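Local coordinates for type IV pilus assembly protein PilF (Pseudomonas aeruginosa, PDB 2HO1) that is required for the outer-membrane localization and multimerization of the secretin PilQ, and so for assembly of type IV pili and twitching motility, at residues A[152-165]-A[177-189]. Numbering follows the deposited sequence.
Sequences LQMKKPAQAKEYFE and VALEMADLLYKER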
loop_
_atom_site.group_PDB
_atom_site.type_symbol
_atom_site.label_atom_id
_atom_site.label_comp_id
_atom_site.label_asym_id
_atom_site.label_seq_id
_atom_site.Cartn_x
_atom_site.Cartn_y
_atom_site.Cartn_z
ATOM N N LEU A 152 1.541 -6.992 -12.751
ATOM C CA LEU A 152 1.663 -7.538 -14.095
ATOM C C LEU A 152 0.425 -8.354 -14.437
ATOM O O LEU A 152 -0.204 -8.147 -15.472
ATOM C CB LEU A 152 2.905 -8.423 -14.195
ATOM C CG LEU A 152 4.098 -7.896 -14.990
ATOM C CD1 LEU A 152 4.077 -6.388 -15.075
ATOM C CD2 LEU A 152 5.389 -8.381 -14.375
ATOM N N GLN A 153 0.072 -9.267 -13.539
ATOM C CA GLN A 153 -1.084 -10.127 -13.728
ATOM C C GLN A 153 -2.409 -9.387 -13.732
ATOM O O GLN A 153 -3.415 -9.924 -14.179
ATOM C CB GLN A 153 -1.113 -11.222 -12.663
ATOM C CG GLN A 153 0.084 -12.177 -12.759
ATOM C CD GLN A 153 0.330 -12.651 -14.190
ATOM O OE1 GLN A 153 -0.584 -13.096 -14.864
ATOM N NE2 GLN A 153 1.568 -12.542 -14.650
HETATM N N MSE A 154 -2.420 -8.162 -13.232
HETATM C CA MSE A 154 -3.632 -7.361 -13.226
HETATM C C MSE A 154 -3.625 -6.467 -14.457
HETATM O O MSE A 154 -4.435 -5.549 -14.578
HETATM C CB MSE A 154 -3.708 -6.497 -11.967
HETATM C CG MSE A 154 -3.792 -7.273 -10.652
HETATM SE SE MSE A 154 -3.818 -6.038 -9.154
HETATM C CE MSE A 154 -4.984 -7.001 -8.025
ATOM N N LYS A 155 -2.702 -6.739 -15.373
ATOM C CA LYS A 155 -2.574 -5.970 -16.609
ATOM C C LYS A 155 -2.296 -4.483 -16.393
ATOM O O LYS A 155 -2.848 -3.640 -17.088
ATOM C CB LYS A 155 -3.834 -6.102 -17.493
ATOM C CG LYS A 155 -4.320 -7.525 -17.810
ATOM C CD LYS A 155 -3.205 -8.515 -18.166
ATOM C CE LYS A 155 -3.783 -9.938 -18.437
ATOM N NZ LYS A 155 -2.812 -11.065 -18.150
ATOM N N LYS A 156 -1.450 -4.161 -15.418
ATOM C CA LYS A 156 -1.088 -2.776 -15.168
ATOM C C LYS A 156 0.431 -2.654 -15.169
ATOM O O LYS A 156 1.064 -2.467 -14.115
ATOM C CB LYS A 156 -1.664 -2.295 -13.834
ATOM C CG LYS A 156 -3.166 -2.001 -13.853
ATOM C CD LYS A 156 -3.549 -1.236 -12.590
ATOM C CE LYS A 156 -4.939 -0.613 -12.653
ATOM N NZ LYS A 156 -5.097 0.321 -11.495
ATOM N N PRO A 157 1.037 -2.782 -16.358
ATOM C CA PRO A 157 2.488 -2.692 -16.513
ATOM C C PRO A 157 3.158 -1.391 -16.062
ATOM O O PRO A 157 4.310 -1.426 -15.613
ATOM C CB PRO A 157 2.705 -2.992 -18.003
ATOM C CG PRO A 157 1.435 -2.519 -18.649
ATOM C CD PRO A 157 0.391 -3.038 -17.659
ATOM N N ALA A 158 2.469 -0.252 -16.177
ATOM C CA ALA A 158 3.081 1.002 -15.738
ATOM C C ALA A 158 3.165 0.983 -14.194
ATOM O O ALA A 158 4.140 1.428 -13.583
ATOM C CB ALA A 158 2.254 2.213 -16.235
ATOM N N GLN A 159 2.135 0.432 -13.580
ATOM C CA GLN A 159 2.079 0.319 -12.144
ATOM C C GLN A 159 3.138 -0.703 -11.674
ATOM O O GLN A 159 3.823 -0.483 -10.682
ATOM C CB GLN A 159 0.689 -0.149 -11.734
ATOM C CG GLN A 159 0.501 -0.254 -10.263
ATOM C CD GLN A 159 -0.912 -0.637 -9.920
ATOM O OE1 GLN A 159 -1.206 -1.810 -9.605
ATOM N NE2 GLN A 159 -1.811 0.350 -9.991
ATOM N N ALA A 160 3.260 -1.814 -12.397
ATOM C CA ALA A 160 4.238 -2.837 -12.054
ATOM C C ALA A 160 5.631 -2.192 -12.041
ATOM O O ALA A 160 6.441 -2.412 -11.123
ATOM C CB ALA A 160 4.196 -3.989 -13.100
ATOM N N LYS A 161 5.875 -1.375 -13.060
ATOM C CA LYS A 161 7.153 -0.703 -13.221
ATOM C C LYS A 161 7.492 0.132 -12.003
ATOM O O LYS A 161 8.637 0.073 -11.505
ATOM C CB LYS A 161 7.121 0.163 -14.490
ATOM C CG LYS A 161 8.405 0.866 -14.841
ATOM C CD LYS A 161 8.139 1.724 -16.067
ATOM C CE LYS A 161 9.239 2.735 -16.372
ATOM N NZ LYS A 161 8.752 3.644 -17.471
ATOM N N GLU A 162 6.524 0.912 -11.517
ATOM C CA GLU A 162 6.770 1.733 -10.330
ATOM C C GLU A 162 7.103 0.858 -9.117
ATOM O O GLU A 162 7.973 1.199 -8.330
ATOM C CB GLU A 162 5.583 2.676 -10.040
ATOM C CG GLU A 162 5.477 3.771 -11.097
ATOM C CD GLU A 162 4.503 4.905 -10.773
ATOM O OE1 GLU A 162 4.455 5.399 -9.614
ATOM O OE2 GLU A 162 3.795 5.327 -11.717
ATOM N N TYR A 163 6.434 -0.280 -8.973
ATOM C CA TYR A 163 6.729 -1.149 -7.857
ATOM C C TYR A 163 8.122 -1.734 -8.024
ATOM O O TYR A 163 8.895 -1.769 -7.072
ATOM C CB TYR A 163 5.674 -2.250 -7.724
ATOM C CG TYR A 163 4.390 -1.764 -7.043
ATOM C CD1 TYR A 163 4.435 -1.089 -5.807
ATOM C CD2 TYR A 163 3.138 -1.996 -7.619
ATOM C CE1 TYR A 163 3.253 -0.660 -5.162
ATOM C CE2 TYR A 163 1.972 -1.580 -6.989
ATOM C CZ TYR A 163 2.029 -0.923 -5.776
ATOM O OH TYR A 163 0.867 -0.579 -5.159
ATOM N N PHE A 164 8.459 -2.178 -9.233
ATOM C CA PHE A 164 9.793 -2.714 -9.479
ATOM C C PHE A 164 10.897 -1.683 -9.188
ATOM O O PHE A 164 11.933 -2.035 -8.629
ATOM C CB PHE A 164 9.907 -3.252 -10.912
ATOM C CG PHE A 164 9.103 -4.519 -11.145
ATOM C CD1 PHE A 164 9.077 -5.523 -10.181
ATOM C CD2 PHE A 164 8.380 -4.703 -12.324
ATOM C CE1 PHE A 164 8.337 -6.685 -10.393
ATOM C CE2 PHE A 164 7.646 -5.848 -12.543
ATOM C CZ PHE A 164 7.619 -6.841 -11.586
ATOM N N GLU A 165 10.676 -0.423 -9.557
ATOM C CA GLU A 165 11.661 0.606 -9.261
ATOM C C GLU A 165 11.836 0.789 -7.753
ATOM O O GLU A 165 12.961 1.016 -7.278
ATOM C CB GLU A 165 11.270 1.937 -9.919
ATOM C CG GLU A 165 11.528 1.954 -11.410
ATOM C CD GLU A 165 10.828 3.099 -12.133
ATOM O OE1 GLU A 165 9.923 3.728 -11.541
ATOM O OE2 GLU A 165 11.160 3.355 -13.314
ATOM N N VAL A 177 14.558 -8.744 -10.809
ATOM C CA VAL A 177 13.777 -7.511 -10.915
ATOM C C VAL A 177 14.303 -6.719 -12.097
ATOM O O VAL A 177 13.538 -6.152 -12.873
ATOM C CB VAL A 177 13.846 -6.621 -9.615
ATOM C CG1 VAL A 177 13.057 -5.299 -9.831
ATOM C CG2 VAL A 177 13.266 -7.383 -8.429
ATOM N N ALA A 178 15.618 -6.684 -12.247
ATOM C CA ALA A 178 16.212 -5.974 -13.375
ATOM C C ALA A 178 15.682 -6.526 -14.688
ATOM O O ALA A 178 15.492 -5.775 -15.657
ATOM C CB ALA A 178 17.707 -6.107 -13.344
ATOM N N LEU A 179 15.455 -7.837 -14.732
ATOM C CA LEU A 179 14.941 -8.475 -15.947
ATOM C C LEU A 179 13.514 -8.041 -16.233
ATOM O O LEU A 179 13.169 -7.775 -17.386
ATOM C CB LEU A 179 15.002 -10.012 -15.831
ATOM C CG LEU A 179 14.319 -10.800 -16.951
ATOM C CD1 LEU A 179 15.096 -10.660 -18.249
ATOM C CD2 LEU A 179 14.244 -12.267 -16.527
ATOM N N GLU A 180 12.679 -7.957 -15.188
ATOM C CA GLU A 180 11.296 -7.529 -15.394
ATOM C C GLU A 180 11.301 -6.080 -15.867
ATOM O O GLU A 180 10.502 -5.707 -16.716
ATOM C CB GLU A 180 10.470 -7.663 -14.113
ATOM C CG GLU A 180 10.275 -9.086 -13.618
ATOM C CD GLU A 180 9.630 -10.000 -14.656
ATOM O OE1 GLU A 180 8.738 -9.554 -15.391
ATOM O OE2 GLU A 180 10.018 -11.178 -14.730
HETATM N N MSE A 181 12.221 -5.268 -15.345
HETATM C CA MSE A 181 12.318 -3.869 -15.782
HETATM C C MSE A 181 12.720 -3.829 -17.250
HETATM O O MSE A 181 12.111 -3.115 -18.056
HETATM C CB MSE A 181 13.353 -3.086 -14.955
HETATM C CG MSE A 181 12.897 -2.636 -13.560
HETATM SE SE MSE A 181 11.413 -1.386 -13.596
HETATM C CE MSE A 181 12.128 -0.035 -14.733
ATOM N N ALA A 182 13.758 -4.585 -17.604
ATOM C CA ALA A 182 14.222 -4.618 -19.001
ATOM C C ALA A 182 13.074 -4.996 -19.942
ATOM O O ALA A 182 12.876 -4.372 -21.003
ATOM C CB ALA A 182 15.389 -5.633 -19.157
ATOM N N ASP A 183 12.308 -6.013 -19.563
ATOM C CA ASP A 183 11.210 -6.435 -20.412
ATOM C C ASP A 183 10.181 -5.320 -20.583
ATOM O O ASP A 183 9.712 -5.053 -21.694
ATOM C CB ASP A 183 10.560 -7.698 -19.840
ATOM C CG ASP A 183 9.692 -8.430 -20.866
ATOM O OD1 ASP A 183 10.073 -8.479 -22.067
ATOM O OD2 ASP A 183 8.632 -8.971 -20.473
ATOM N N LEU A 184 9.829 -4.654 -19.484
ATOM C CA LEU A 184 8.844 -3.585 -19.571
ATOM C C LEU A 184 9.341 -2.457 -20.438
ATOM O O LEU A 184 8.635 -2.005 -21.329
ATOM C CB LEU A 184 8.507 -3.054 -18.184
ATOM C CG LEU A 184 7.720 -4.039 -17.332
ATOM C CD1 LEU A 184 7.642 -3.518 -15.907
ATOM C CD2 LEU A 184 6.350 -4.237 -17.929
ATOM N N LEU A 185 10.563 -2.003 -20.192
ATOM C CA LEU A 185 11.116 -0.904 -20.986
ATOM C C LEU A 185 11.215 -1.292 -22.455
ATOM O O LEU A 185 10.875 -0.500 -23.339
ATOM C CB LEU A 185 12.475 -0.498 -20.437
ATOM C CG LEU A 185 12.333 0.034 -19.013
ATOM C CD1 LEU A 185 13.714 0.122 -18.341
ATOM C CD2 LEU A 185 11.621 1.400 -19.066
ATOM N N TYR A 186 11.672 -2.511 -22.725
ATOM C CA TYR A 186 11.745 -2.972 -24.099
ATOM C C TYR A 186 10.380 -2.860 -24.748
ATOM O O TYR A 186 10.247 -2.306 -25.836
ATOM C CB TYR A 186 12.244 -4.413 -24.185
ATOM C CG TYR A 186 12.171 -4.972 -25.585
ATOM C CD1 TYR A 186 13.080 -4.579 -26.556
ATOM C CD2 TYR A 186 11.184 -5.874 -25.943
ATOM C CE1 TYR A 186 13.013 -5.078 -27.838
ATOM C CE2 TYR A 186 11.109 -6.378 -27.223
ATOM C CZ TYR A 186 12.028 -5.976 -28.167
ATOM O OH TYR A 186 11.958 -6.476 -29.445
ATOM N N LYS A 187 9.363 -3.381 -24.072
ATOM C CA LYS A 187 8.016 -3.332 -24.613
ATOM C C LYS A 187 7.532 -1.894 -24.816
ATOM O O LYS A 187 6.655 -1.658 -25.639
ATOM C CB LYS A 187 7.046 -4.085 -23.703
ATOM C CG LYS A 187 7.064 -5.612 -23.831
ATOM C CD LYS A 187 6.069 -6.209 -22.843
ATOM C CE LYS A 187 5.905 -7.698 -23.028
ATOM N NZ LYS A 187 7.212 -8.398 -22.898
ATOM N N GLU A 188 8.103 -0.949 -24.065
ATOM C CA GLU A 188 7.751 0.475 -24.159
ATOM C C GLU A 188 8.595 1.194 -25.212
ATOM O O GLU A 188 8.455 2.403 -25.399
ATOM C CB GLU A 188 8.023 1.203 -22.838
ATOM C CG GLU A 188 7.030 0.994 -21.721
ATOM C CD GLU A 188 7.472 1.683 -20.436
ATOM O OE1 GLU A 188 8.005 2.806 -20.512
ATOM O OE2 GLU A 188 7.279 1.109 -19.349
ATOM N N ARG A 189 9.501 0.460 -25.851
ATOM C CA ARG A 189 10.394 1.032 -26.856
ATOM C C ARG A 189 11.471 1.922 -26.220
ATOM O O ARG A 189 12.180 2.621 -26.926
ATOM C CB ARG A 189 9.602 1.852 -27.873
ATOM C CG ARG A 189 8.547 1.085 -28.637
ATOM C CD ARG A 189 9.135 0.393 -29.849
ATOM N NE ARG A 189 8.113 -0.263 -30.661
ATOM C CZ ARG A 189 7.029 0.343 -31.148
ATOM N NH1 ARG A 189 6.809 1.633 -30.903
ATOM N NH2 ARG A 189 6.169 -0.339 -31.898
#
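Phe164 presents one face of its ring to Glu180. CB of Glu180 stands over that face, off centre toward the rim and 4.0 Å from the ring centroid, a CH-pi contact. Leu184 meets the same ring at its edge, with CD1 3.8 Å from Phe164 CD2. At the base of the ring, Phe164 CB touches the selenium of selenomethionine Met181 at 3.6 Å. The Phe164 side chain is thus a knob in a hole formed by Val177, Glu180, Met181 and Leu184. In return, Leu184 fits among Leu152, Pro157, Lys161 and Phe164, its CD2 lying 3.9 Å from Pro157 CB. These knobs join helices assigned to the fourth and fifth TPR motifs. This is the packing of consecutive repeats in a tetratricopeptide superhelix. The axes of 157-165 and 177-187 are roughly antiparallel, 146° between their N-to-C directions. Lys161 has CG anti to its amide nitrogen (chi1 -177°) and an extended chain. It passes Met181 and Leu185 at about a right angle, with CE 3.8 Å from Leu185 CD2. Its NZ then reaches Glu188 OE1 at 3.2 Å, a salt bridge with weak hydrogen-bond geometry. The Glu180 chain bends at chi2 (-57°) and brings OE1 within 3.7 Å of Leu152 CD2. The other carboxylate oxygen of Glu180, OE2, forms a salt bridge with Arg210, which also pairs with Asp183.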